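Local coordinates for Alpha/beta hydrolase fold protein (Nakamurella multipartita, PDB 4Y7D), which adopts the alpha/beta hydrolase fold and is probably a hydrolase, although its natural substrate is not established, at residues A[177-181]-A[249-253]; A[103-107]-A[278-282]; A[170-174]-A[203-207]; A[39-43]-A[223-227]. All blocks are in the same frame, centred on the assembly; numbering follows the deposited sequence.

Along the chain the segments come in the order 39-43, 103-107, 170-174, 177-181, 203-207, 223-227, 249-253 and 278-282. Contact 2 joins the end of the central strand 101-106 to the loop holding H278, while contact 1, whose centre is about 13 Å away, contains D250, which is bonded to H278, and E178, whose carbonyl meets H278 N. S107, H278 and D250 are arranged like a catalytic triad. Contact 3, with its centre about 15 Å from that of contact 2, packs two helices of the largely helical insertion between strands 124-130 and 242-247. Contact 4, about 14 Å from contact 2 between centres, ties the loop after strand 35-39 to helix 217-227 of the same insertion.

Contact 1. Residues A[177-181]-A[249-253]; sequences AEGHL and ADSDV. With NA (sodium ion), chain D.
The shorter of the two backbone hydrogen bonds runs from H180 N to A249 O at 2.8 Å, and a weak one returns from S251 N to E178 O at 3.4 Å. They flank G179 and D250 as an isolated beta bridge (CA-CA 4.6 Å) between otherwise irregular backbones. G179 is extended (-148/172), its CA 3.1 Å from A249 O, and its carbonyl O binds a sodium ion at 2.3 Å, joined there by A176 O and four waters. E178, m at both chi1 and chi2, brings OE1 to 2.5 Å from D252 OD2, so close that one carboxyl group probably carries a proton. D250 (chi1 t) folds the turn: its OD1 accepts from D252 N at 2.8 Å, an Asx turn, and from V253 N at 3.0 Å, leaving OD2 to bond H278 like the acid of a catalytic triad. Farther out, S251 CB sits over the H180 ring in a CH-pi contact 3.5 Å from its centroid, and L181 CD2 meets A249 CB at 3.8 Å. The bridge thus fastens the link between helices 167-177 and 183-194 to the loop joining strand 242-247 to helix 255-264.

Contact 2. Residues A[103-107]-A[278-282]; sequences VLCWS and HLAFW
W106, extended on its strand with chi1 t, fills the centre. W282 CZ3 lies over one face of its indole, 3.6 Å from W106 CD2; the six-membered rings are 4.6 Å apart at their centroids and inclined at 47°. L279 CG approaches W106 CH2 at 4.1 Å, and L104 CD1 meets F281 CE2 at 4.4 Å. W282 N bonds L279 O at 3.0 Å as helix 280-283 starts. After strand 101-106, S107 adopts phi/psi of 60/-125, the strained conformation of the nucleophile elbow of alpha/beta hydrolases; its CA is 8.3 Å from H278 CA, the nearest such pair across the segments. H278 (chi1 t, chi2 48°) has its ring inclined at 35° to the five-membered ring of W106, centroids 4.5 Å apart, and its backbone O accepts a weak bond from W106 NE1 at 3.0 Å. At the polar edge S107 OG and H278 NE2 share a hydrogen bond of 2.7 Å, while H278 ND1 is bonded to D250 OD2, as in a Ser-His-Asp triad.

Contact 3. Residues A[170-174]-A[203-207]; sequences LVSAT and TLELA
T203, A207 and L204 give up the most surface here, about 50 Å² each. They lie on helix 197-209, which crosses helix 167-177 at 66° between the N-to-C directions of the short segments, with the axes 9.5 Å apart at closest approach; the nearest CA pairs are V171 with T203 (6.2 Å) and T174 with A207 (6.3 Å). T203 (chi1 m) points its CB at the other helix, and its CG2 lies 4.1 Å from both V171 CG2 and T174 CG2. One turn on, A207 admits two neighbours, its CB reaching L170 CD2 at 3.8 Å and T174 OG1 at 3.3 Å. L204 (m, t) starts sideways, yet its CD2 comes to 3.9 Å from V171 CG2 and 4.0 Å from L170 CB. Both hydroxyls bond within their helices: T174 OG1 donates to L170 O at 2.8 Å, and T203 OG1 bonds K199 O. The helices thus meet by van der Waals packing of methyl and methylene groups, with the T174 hydroxyl oxygen resting against the A207 methyl.

Contact 4. Residues A[39-43]-A[223-227]; sequences VHGSP and DMDQF
S42 carries almost all of the contact from its loop. With chi1 m (-56°) its OG donates to D223 OD2 at 2.8 Å, the CA atoms of the two residues being 6.8 Å apart. D223 is m as well (chi1 -73°, chi2 -13°), its CA-to-CB bond directed at the loop; OD2 is also hydrogen-bonded to Y71 OH and forms a salt bridge with R68. In segment 223-227, on helix 217-227, two more side chains pack against S42. The selenomethionine M224 curls back in the m, m rotamer with chi3 at 99°, setting its CE 3.7 Å from S42 CB, and F227 (chi1 m), one turn after D223 and bonded by its N to D223 O at 2.8 Å, brings CE2 to 3.5 Å from S42 OG. The loop holds its own shape: H40, in the p rotamer (70°), folds back so that its ND1 bonds G41 O at 2.8 Å, and the S42-P43 peptide is cis. Directly after strand 35-39, the His-Gly-Ser-Pro sequence with its cis proline matches the HGXP motif of alpha/beta hydrolases, whose residue X typically gives a backbone N to the oxyanion hole; S42 N, close to S107, is probably placed for this.

Contact 1. Residues A[177-181]-A[249-253]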
loop_
_atom_site.group_PDB
_atom_site.type_symbol
_atom_site.label_atom_id
_atom_site.label_comp_id
_atom_site.label_asym_id
_atom_site.label_seq_id
_atom_site.Cartn_x
_atom_site.Cartn_y
_atom_site.Cartn_z
ATOM N N ALA A 177 0.460 6.975 -15.795
ATOM C CA ALA A 177 -0.842 6.791 -15.218
ATOM C C ALA A 177 -0.911 7.280 -13.782
ATOM O O ALA A 177 -1.988 7.618 -13.309
ATOM C CB ALA A 177 -1.232 5.313 -15.243
ATOM N N GLU A 178 0.203 7.231 -13.059
ATOM C CA GLU A 178 0.161 7.440 -11.608
ATOM C C GLU A 178 0.575 8.822 -11.160
ATOM O O GLU A 178 0.704 9.079 -9.942
ATOM C CB GLU A 178 0.992 6.356 -10.914
ATOM C CG GLU A 178 0.382 4.976 -11.105
ATOM C CD GLU A 178 -1.006 4.907 -10.507
ATOM O OE1 GLU A 178 -1.151 5.165 -9.300
ATOM O OE2 GLU A 178 -1.952 4.538 -11.242
ATOM N N GLY A 179 0.767 9.710 -12.141
ATOM C CA GLY A 179 1.166 11.086 -11.860
ATOM C C GLY A 179 0.607 12.067 -12.868
ATOM O O GLY A 179 0.002 11.667 -13.907
ATOM N N HIS A 180 0.817 13.342 -12.546
ATOM C CA HIS A 180 0.454 14.467 -13.415
ATOM C C HIS A 180 1.674 15.039 -14.119
ATOM O O HIS A 180 1.636 16.190 -14.567
ATOM C CB HIS A 180 -0.169 15.572 -12.560
ATOM C CG HIS A 180 -1.509 15.225 -11.992
ATOM N ND1 HIS A 180 -2.599 14.923 -12.785
ATOM C CD2 HIS A 180 -1.953 15.197 -10.716
ATOM C CE1 HIS A 180 -3.648 14.687 -12.014
ATOM N NE2 HIS A 180 -3.288 14.861 -10.758
ATOM N N LEU A 181 2.733 14.250 -14.270
ATOM C CA LEU A 181 3.966 14.719 -14.882
ATOM C C LEU A 181 3.848 14.986 -16.379
ATOM O O LEU A 181 3.064 14.341 -17.084
ATOM C CB LEU A 181 5.096 13.710 -14.651
ATOM C CG LEU A 181 5.509 13.359 -13.212
ATOM C CD1 LEU A 181 6.597 12.330 -13.226
ATOM C CD2 LEU A 181 6.006 14.581 -12.449
ATOM N N ALA A 249 3.046 15.131 -7.377
ATOM C CA ALA A 249 2.387 14.929 -8.662
ATOM C C ALA A 249 1.469 13.693 -8.666
ATOM O O ALA A 249 1.036 13.289 -9.733
ATOM C CB ALA A 249 3.411 14.785 -9.737
ATOM N N ASP A 250 1.096 13.192 -7.498
ATOM C CA ASP A 250 0.300 11.963 -7.389
ATOM C C ASP A 250 -1.079 12.253 -7.979
ATOM O O ASP A 250 -1.775 13.164 -7.500
ATOM C CB ASP A 250 0.164 11.586 -5.921
ATOM C CG ASP A 250 -0.318 10.191 -5.691
ATOM O OD1 ASP A 250 -1.126 9.635 -6.475
ATOM O OD2 ASP A 250 0.120 9.638 -4.664
ATOM N N SER A 251 -1.483 11.455 -8.971
ATOM C CA SER A 251 -2.796 11.613 -9.583
ATOM C C SER A 251 -3.772 10.524 -9.123
ATOM O O SER A 251 -4.903 10.475 -9.608
ATOM C CB SER A 251 -2.649 11.533 -11.100
ATOM O OG SER A 251 -2.172 10.245 -11.474
ATOM N N ASP A 252 -3.328 9.657 -8.241
ATOM C CA ASP A 252 -4.120 8.510 -7.810
ATOM C C ASP A 252 -4.759 8.821 -6.437
ATOM O O ASP A 252 -5.997 8.836 -6.291
ATOM C CB ASP A 252 -3.167 7.308 -7.732
ATOM C CG ASP A 252 -3.894 5.969 -7.646
ATOM O OD1 ASP A 252 -4.946 5.948 -6.989
ATOM O OD2 ASP A 252 -3.388 4.952 -8.207
ATOM N N VAL A 253 -3.922 9.120 -5.441
ATOM C CA VAL A 253 -4.409 9.607 -4.146
ATOM C C VAL A 253 -3.903 11.030 -3.986
ATOM O O VAL A 253 -2.670 11.268 -3.860
ATOM C CB VAL A 253 -3.938 8.702 -2.991
ATOM C CG1 VAL A 253 -4.292 9.289 -1.622
ATOM C CG2 VAL A 253 -4.553 7.322 -3.156
HETATM NA NA NA D . -0.461 11.357 -16.161
HETATM O O HOH W 1 -3.978 7.802 -11.276
HETATM O O HOH W 2 -4.308 14.150 -7.686
HETATM O O HOH W 3 1.930 11.906 -16.897
HETATM O O HOH W 4 -2.599 10.516 -14.722
HETATM O O HOH W 5 -1.341 13.555 -16.753
HETATM O O HOH W 6 -0.784 10.660 -18.467
#

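Contact 2. Residues A[103-107]-A[278-282]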
loop_
_atom_site.group_PDB
_atom_site.type_symbol
_atom_site.label_atom_id
_atom_site.label_comp_id
_atom_site.label_asym_id
_atom_site.label_seq_id
_atom_site.Cartn_x
_atom_site.Cartn_y
_atom_site.Cartn_z
ATOM N N VAL A 103 3.504 -0.465 11.371
ATOM C CA VAL A 103 2.563 -0.590 10.289
ATOM C C VAL A 103 3.036 0.277 9.100
ATOM O O VAL A 103 3.344 1.459 9.261
ATOM C CB VAL A 103 1.154 -0.144 10.701
ATOM C CG1 VAL A 103 0.229 -0.247 9.497
ATOM C CG2 VAL A 103 0.657 -0.983 11.859
ATOM N N LEU A 104 3.111 -0.331 7.936
ATOM C CA LEU A 104 3.389 0.337 6.655
ATOM C C LEU A 104 2.166 0.129 5.775
ATOM O O LEU A 104 1.825 -1.016 5.422
ATOM C CB LEU A 104 4.589 -0.246 5.951
ATOM C CG LEU A 104 4.883 0.242 4.536
ATOM C CD1 LEU A 104 5.310 1.695 4.601
ATOM C CD2 LEU A 104 5.918 -0.579 3.837
ATOM N N CYS A 105 1.573 1.235 5.354
ATOM C CA CYS A 105 0.447 1.185 4.425
ATOM C C CYS A 105 0.649 2.107 3.237
ATOM O O CYS A 105 1.390 3.084 3.305
ATOM C CB CYS A 105 -0.846 1.501 5.126
ATOM S SG CYS A 105 -1.075 3.185 5.760
ATOM N N TRP A 106 -0.052 1.786 2.146
ATOM C CA TRP A 106 -0.020 2.639 0.957
ATOM C C TRP A 106 -1.397 2.650 0.376
ATOM O O TRP A 106 -2.060 1.631 0.417
ATOM C CB TRP A 106 0.969 2.055 -0.024
ATOM C CG TRP A 106 1.151 2.723 -1.366
ATOM C CD1 TRP A 106 1.014 4.043 -1.679
ATOM C CD2 TRP A 106 1.626 2.094 -2.530
ATOM N NE1 TRP A 106 1.370 4.274 -2.985
ATOM C CE2 TRP A 106 1.746 3.084 -3.534
ATOM C CE3 TRP A 106 2.001 0.773 -2.831
ATOM C CZ2 TRP A 106 2.195 2.792 -4.822
ATOM C CZ3 TRP A 106 2.479 0.485 -4.102
ATOM C CH2 TRP A 106 2.551 1.485 -5.093
ATOM N N SER A 107 -1.851 3.830 -0.097
ATOM C CA SER A 107 -3.030 3.940 -0.966
ATOM C C SER A 107 -4.303 3.401 -0.288
ATOM O O SER A 107 -4.652 3.826 0.849
ATOM C CB SER A 107 -2.689 3.214 -2.290
ATOM O OG SER A 107 -3.496 3.673 -3.368
ATOM N N HIS A 278 2.332 8.425 -7.638
ATOM C CA HIS A 278 1.828 7.542 -6.589
ATOM C C HIS A 278 2.874 6.529 -6.076
ATOM O O HIS A 278 2.786 6.078 -4.931
ATOM C CB HIS A 278 0.570 6.817 -7.082
ATOM C CG HIS A 278 -0.260 6.234 -5.991
ATOM N ND1 HIS A 278 -0.623 6.950 -4.855
ATOM C CD2 HIS A 278 -0.888 5.043 -5.903
ATOM C CE1 HIS A 278 -1.428 6.210 -4.118
ATOM N NE2 HIS A 278 -1.599 5.046 -4.732
ATOM N N LEU A 279 3.885 6.202 -6.886
ATOM C CA LEU A 279 4.933 5.240 -6.523
ATOM C C LEU A 279 6.181 5.920 -5.942
ATOM O O LEU A 279 7.195 5.259 -5.667
ATOM C CB LEU A 279 5.385 4.439 -7.765
ATOM C CG LEU A 279 4.433 3.332 -8.256
ATOM C CD1 LEU A 279 3.141 3.847 -8.806
ATOM C CD2 LEU A 279 5.139 2.470 -9.305
ATOM N N ALA A 280 6.126 7.224 -5.740
ATOM C CA ALA A 280 7.318 7.978 -5.316
ATOM C C ALA A 280 8.160 7.421 -4.162
ATOM O O ALA A 280 9.382 7.494 -4.202
ATOM C CB ALA A 280 6.914 9.412 -4.999
ATOM N N PHE A 281 7.528 6.905 -3.125
ATOM C CA PHE A 281 8.263 6.465 -1.926
ATOM C C PHE A 281 9.271 5.360 -2.321
ATOM O O PHE A 281 10.277 5.228 -1.659
ATOM C CB PHE A 281 7.256 5.990 -0.881
ATOM C CG PHE A 281 7.839 5.401 0.373
ATOM C CD1 PHE A 281 8.472 6.173 1.306
ATOM C CD2 PHE A 281 7.693 4.037 0.649
ATOM C CE1 PHE A 281 8.915 5.621 2.490
ATOM C CE2 PHE A 281 8.191 3.479 1.821
ATOM C CZ PHE A 281 8.784 4.281 2.745
ATOM N N TRP A 282 8.974 4.590 -3.377
ATOM C CA TRP A 282 9.863 3.572 -3.877
ATOM C C TRP A 282 10.676 3.957 -5.087
ATOM O O TRP A 282 11.787 3.430 -5.242
ATOM C CB TRP A 282 9.129 2.255 -4.179
ATOM C CG TRP A 282 8.559 1.609 -2.927
ATOM C CD1 TRP A 282 9.173 0.670 -2.116
ATOM C CD2 TRP A 282 7.273 1.853 -2.345
ATOM N NE1 TRP A 282 8.341 0.310 -1.092
ATOM C CE2 TRP A 282 7.166 1.013 -1.201
ATOM C CE3 TRP A 282 6.185 2.674 -2.689
ATOM C CZ2 TRP A 282 6.068 1.027 -0.383
ATOM C CZ3 TRP A 282 5.069 2.667 -1.872
ATOM C CH2 TRP A 282 5.021 1.830 -0.732
#

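Contact 3. Residues A[170-174]-A[203-207]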
loop_
_atom_site.group_PDB
_atom_site.type_symbol
_atom_site.label_atom_id
_atom_site.label_comp_id
_atom_site.label_asym_id
_atom_site.label_seq_id
_atom_site.Cartn_x
_atom_site.Cartn_y
_atom_site.Cartn_z
ATOM N N LEU A 170 6.085 -0.871 -20.004
ATOM C CA LEU A 170 5.173 -0.982 -18.865
ATOM C C LEU A 170 5.503 0.070 -17.797
ATOM O O LEU A 170 4.588 0.704 -17.231
ATOM C CB LEU A 170 5.169 -2.382 -18.265
ATOM C CG LEU A 170 4.072 -2.582 -17.200
ATOM C CD1 LEU A 170 2.669 -2.148 -17.643
ATOM C CD2 LEU A 170 3.976 -4.033 -16.759
ATOM N N VAL A 171 6.798 0.253 -17.519
ATOM C CA VAL A 171 7.252 1.262 -16.549
ATOM C C VAL A 171 6.754 2.678 -16.985
ATOM O O VAL A 171 6.170 3.417 -16.196
ATOM C CB VAL A 171 8.791 1.204 -16.388
ATOM C CG1 VAL A 171 9.314 2.428 -15.662
ATOM C CG2 VAL A 171 9.199 -0.063 -15.662
ATOM N N SER A 172 6.941 3.009 -18.244
ATOM C CA SER A 172 6.492 4.268 -18.793
ATOM C C SER A 172 4.979 4.477 -18.647
ATOM O O SER A 172 4.546 5.529 -18.210
ATOM C CB SER A 172 6.913 4.379 -20.245
ATOM O OG SER A 172 6.563 5.642 -20.790
ATOM N N ALA A 173 4.197 3.474 -19.007
ATOM C CA ALA A 173 2.766 3.539 -18.884
ATOM C C ALA A 173 2.321 3.747 -17.454
ATOM O O ALA A 173 1.398 4.528 -17.183
ATOM C CB ALA A 173 2.150 2.265 -19.438
ATOM N N THR A 174 2.998 3.071 -16.527
ATOM C CA THR A 174 2.660 3.140 -15.113
ATOM C C THR A 174 3.010 4.532 -14.520
ATOM O O THR A 174 2.196 5.143 -13.834
ATOM C CB THR A 174 3.372 2.011 -14.328
ATOM O OG1 THR A 174 3.005 0.727 -14.896
ATOM C CG2 THR A 174 2.977 2.072 -12.859
ATOM N N THR A 203 8.301 -1.458 -9.818
ATOM C CA THR A 203 7.311 -0.873 -10.699
ATOM C C THR A 203 6.538 -1.932 -11.503
ATOM O O THR A 203 5.320 -1.832 -11.666
ATOM C CB THR A 203 7.947 0.182 -11.639
ATOM O OG1 THR A 203 8.658 1.151 -10.862
ATOM C CG2 THR A 203 6.869 0.899 -12.467
ATOM N N LEU A 204 7.265 -2.911 -12.028
ATOM C CA LEU A 204 6.655 -3.981 -12.805
ATOM C C LEU A 204 5.706 -4.819 -11.955
ATOM O O LEU A 204 4.555 -5.129 -12.386
ATOM C CB LEU A 204 7.750 -4.855 -13.436
ATOM C CG LEU A 204 8.677 -4.168 -14.430
ATOM C CD1 LEU A 204 9.830 -5.090 -14.798
ATOM C CD2 LEU A 204 7.941 -3.723 -15.678
ATOM N N GLU A 205 6.130 -5.128 -10.735
ATOM C CA GLU A 205 5.268 -5.917 -9.843
ATOM C C GLU A 205 3.977 -5.185 -9.503
ATOM O O GLU A 205 2.905 -5.787 -9.527
ATOM C CB GLU A 205 6.043 -6.354 -8.619
ATOM C CG GLU A 205 7.037 -7.429 -9.022
ATOM C CD GLU A 205 7.914 -7.963 -7.905
ATOM O OE1 GLU A 205 7.737 -7.519 -6.771
ATOM O OE2 GLU A 205 8.804 -8.813 -8.198
ATOM N N LEU A 206 4.083 -3.888 -9.191
ATOM C CA LEU A 206 2.909 -3.104 -8.834
ATOM C C LEU A 206 2.013 -2.864 -10.040
ATOM O O LEU A 206 0.754 -2.884 -9.884
ATOM C CB LEU A 206 3.303 -1.786 -8.146
ATOM C CG LEU A 206 3.401 -1.904 -6.620
ATOM C CD1 LEU A 206 2.002 -2.204 -6.087
ATOM C CD2 LEU A 206 4.367 -2.958 -6.136
ATOM N N ALA A 207 2.619 -2.692 -11.219
ATOM C CA ALA A 207 1.800 -2.534 -12.459
ATOM C C ALA A 207 0.883 -3.738 -12.720
ATOM O O ALA A 207 -0.317 -3.597 -13.039
ATOM C CB ALA A 207 2.706 -2.262 -13.651
#

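Contact 4. Residues A[39-43]-A[223-227]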
loop_
_atom_site.group_PDB
_atom_site.type_symbol
_atom_site.label_atom_id
_atom_site.label_comp_id
_atom_site.label_asym_id
_atom_site.label_seq_id
_atom_site.Cartn_x
_atom_site.Cartn_y
_atom_site.Cartn_z
ATOM N N VAL A 39 0.478 -3.366 4.508
ATOM C CA VAL A 39 -0.925 -3.351 4.097
ATOM C C VAL A 39 -1.068 -2.748 2.693
ATOM O O VAL A 39 -0.857 -1.544 2.451
ATOM C CB VAL A 39 -1.751 -2.551 5.105
ATOM C CG1 VAL A 39 -3.234 -2.704 4.781
ATOM C CG2 VAL A 39 -1.433 -2.956 6.561
ATOM N N HIS A 40 -1.410 -3.612 1.753
ATOM C CA HIS A 40 -1.515 -3.258 0.340
ATOM C C HIS A 40 -2.721 -2.366 0.002
ATOM O O HIS A 40 -3.734 -2.285 0.726
ATOM C CB HIS A 40 -1.518 -4.560 -0.534
ATOM C CG HIS A 40 -2.751 -5.364 -0.401
ATOM N ND1 HIS A 40 -3.950 -4.997 -0.984
ATOM C CD2 HIS A 40 -2.980 -6.563 0.205
ATOM C CE1 HIS A 40 -4.865 -5.908 -0.712
ATOM N NE2 HIS A 40 -4.309 -6.859 0.005
ATOM N N GLY A 41 -2.631 -1.774 -1.180
ATOM C CA GLY A 41 -3.681 -0.937 -1.715
ATOM C C GLY A 41 -4.758 -1.632 -2.517
ATOM O O GLY A 41 -5.033 -2.821 -2.323
ATOM N N SER A 42 -5.390 -0.867 -3.400
ATOM C CA SER A 42 -6.650 -1.284 -4.015
ATOM C C SER A 42 -6.587 -1.176 -5.537
ATOM O O SER A 42 -6.573 -0.053 -6.053
ATOM C CB SER A 42 -7.777 -0.390 -3.551
ATOM O OG SER A 42 -7.939 -0.329 -2.155
ATOM N N PRO A 43 -6.551 -2.304 -6.267
ATOM C CA PRO A 43 -6.428 -3.676 -5.742
ATOM C C PRO A 43 -4.995 -3.951 -5.317
ATOM O O PRO A 43 -4.119 -3.105 -5.468
ATOM C CB PRO A 43 -6.730 -4.532 -6.962
ATOM C CG PRO A 43 -6.142 -3.733 -8.088
ATOM C CD PRO A 43 -6.482 -2.292 -7.740
ATOM N N ASP A 223 -13.626 -2.491 -1.496
ATOM C CA ASP A 223 -12.860 -1.277 -1.128
ATOM C C ASP A 223 -13.520 -0.036 -1.767
ATOM O O ASP A 223 -13.704 1.010 -1.128
ATOM C CB ASP A 223 -11.413 -1.348 -1.600
ATOM C CG ASP A 223 -10.540 -2.299 -0.834
ATOM O OD1 ASP A 223 -10.917 -2.791 0.256
ATOM O OD2 ASP A 223 -9.411 -2.563 -1.355
HETATM N N MSE A 224 -13.899 -0.152 -3.023
HETATM C CA MSE A 224 -14.501 1.027 -3.698
HETATM C C MSE A 224 -15.798 1.392 -3.016
HETATM O O MSE A 224 -16.133 2.575 -2.833
HETATM C CB MSE A 224 -14.688 0.776 -5.211
HETATM C CG MSE A 224 -13.327 0.594 -5.891
HETATM SE SE MSE A 224 -11.975 2.051 -5.813
HETATM C CE MSE A 224 -10.808 1.480 -4.359
ATOM N N ASP A 225 -16.584 0.402 -2.634
ATOM C CA ASP A 225 -17.823 0.671 -1.965
ATOM C C ASP A 225 -17.602 1.265 -0.558
ATOM O O ASP A 225 -18.250 2.262 -0.167
ATOM C CB ASP A 225 -18.658 -0.597 -1.873
ATOM C CG ASP A 225 -19.859 -0.408 -1.037
ATOM O OD1 ASP A 225 -20.608 0.523 -1.297
ATOM O OD2 ASP A 225 -20.087 -1.190 -0.110
ATOM N N GLN A 226 -16.655 0.695 0.187
ATOM C CA GLN A 226 -16.427 1.147 1.539
ATOM C C GLN A 226 -15.798 2.526 1.576
ATOM O O GLN A 226 -16.139 3.332 2.428
ATOM C CB GLN A 226 -15.506 0.163 2.277
ATOM C CG GLN A 226 -16.185 -1.160 2.646
ATOM C CD GLN A 226 -17.341 -0.930 3.575
ATOM O OE1 GLN A 226 -17.216 -0.189 4.525
ATOM N NE2 GLN A 226 -18.464 -1.496 3.287
ATOM N N PHE A 227 -14.849 2.799 0.685
ATOM C CA PHE A 227 -14.169 4.099 0.746
ATOM C C PHE A 227 -15.129 5.234 0.428
ATOM O O PHE A 227 -14.969 6.336 0.954
ATOM C CB PHE A 227 -12.959 4.184 -0.199
ATOM C CG PHE A 227 -11.873 3.170 0.064
ATOM C CD1 PHE A 227 -11.885 2.367 1.177
ATOM C CD2 PHE A 227 -10.841 3.052 -0.814
ATOM C CE1 PHE A 227 -10.874 1.444 1.406
ATOM C CE2 PHE A 227 -9.844 2.113 -0.620
ATOM C CZ PHE A 227 -9.881 1.312 0.489
#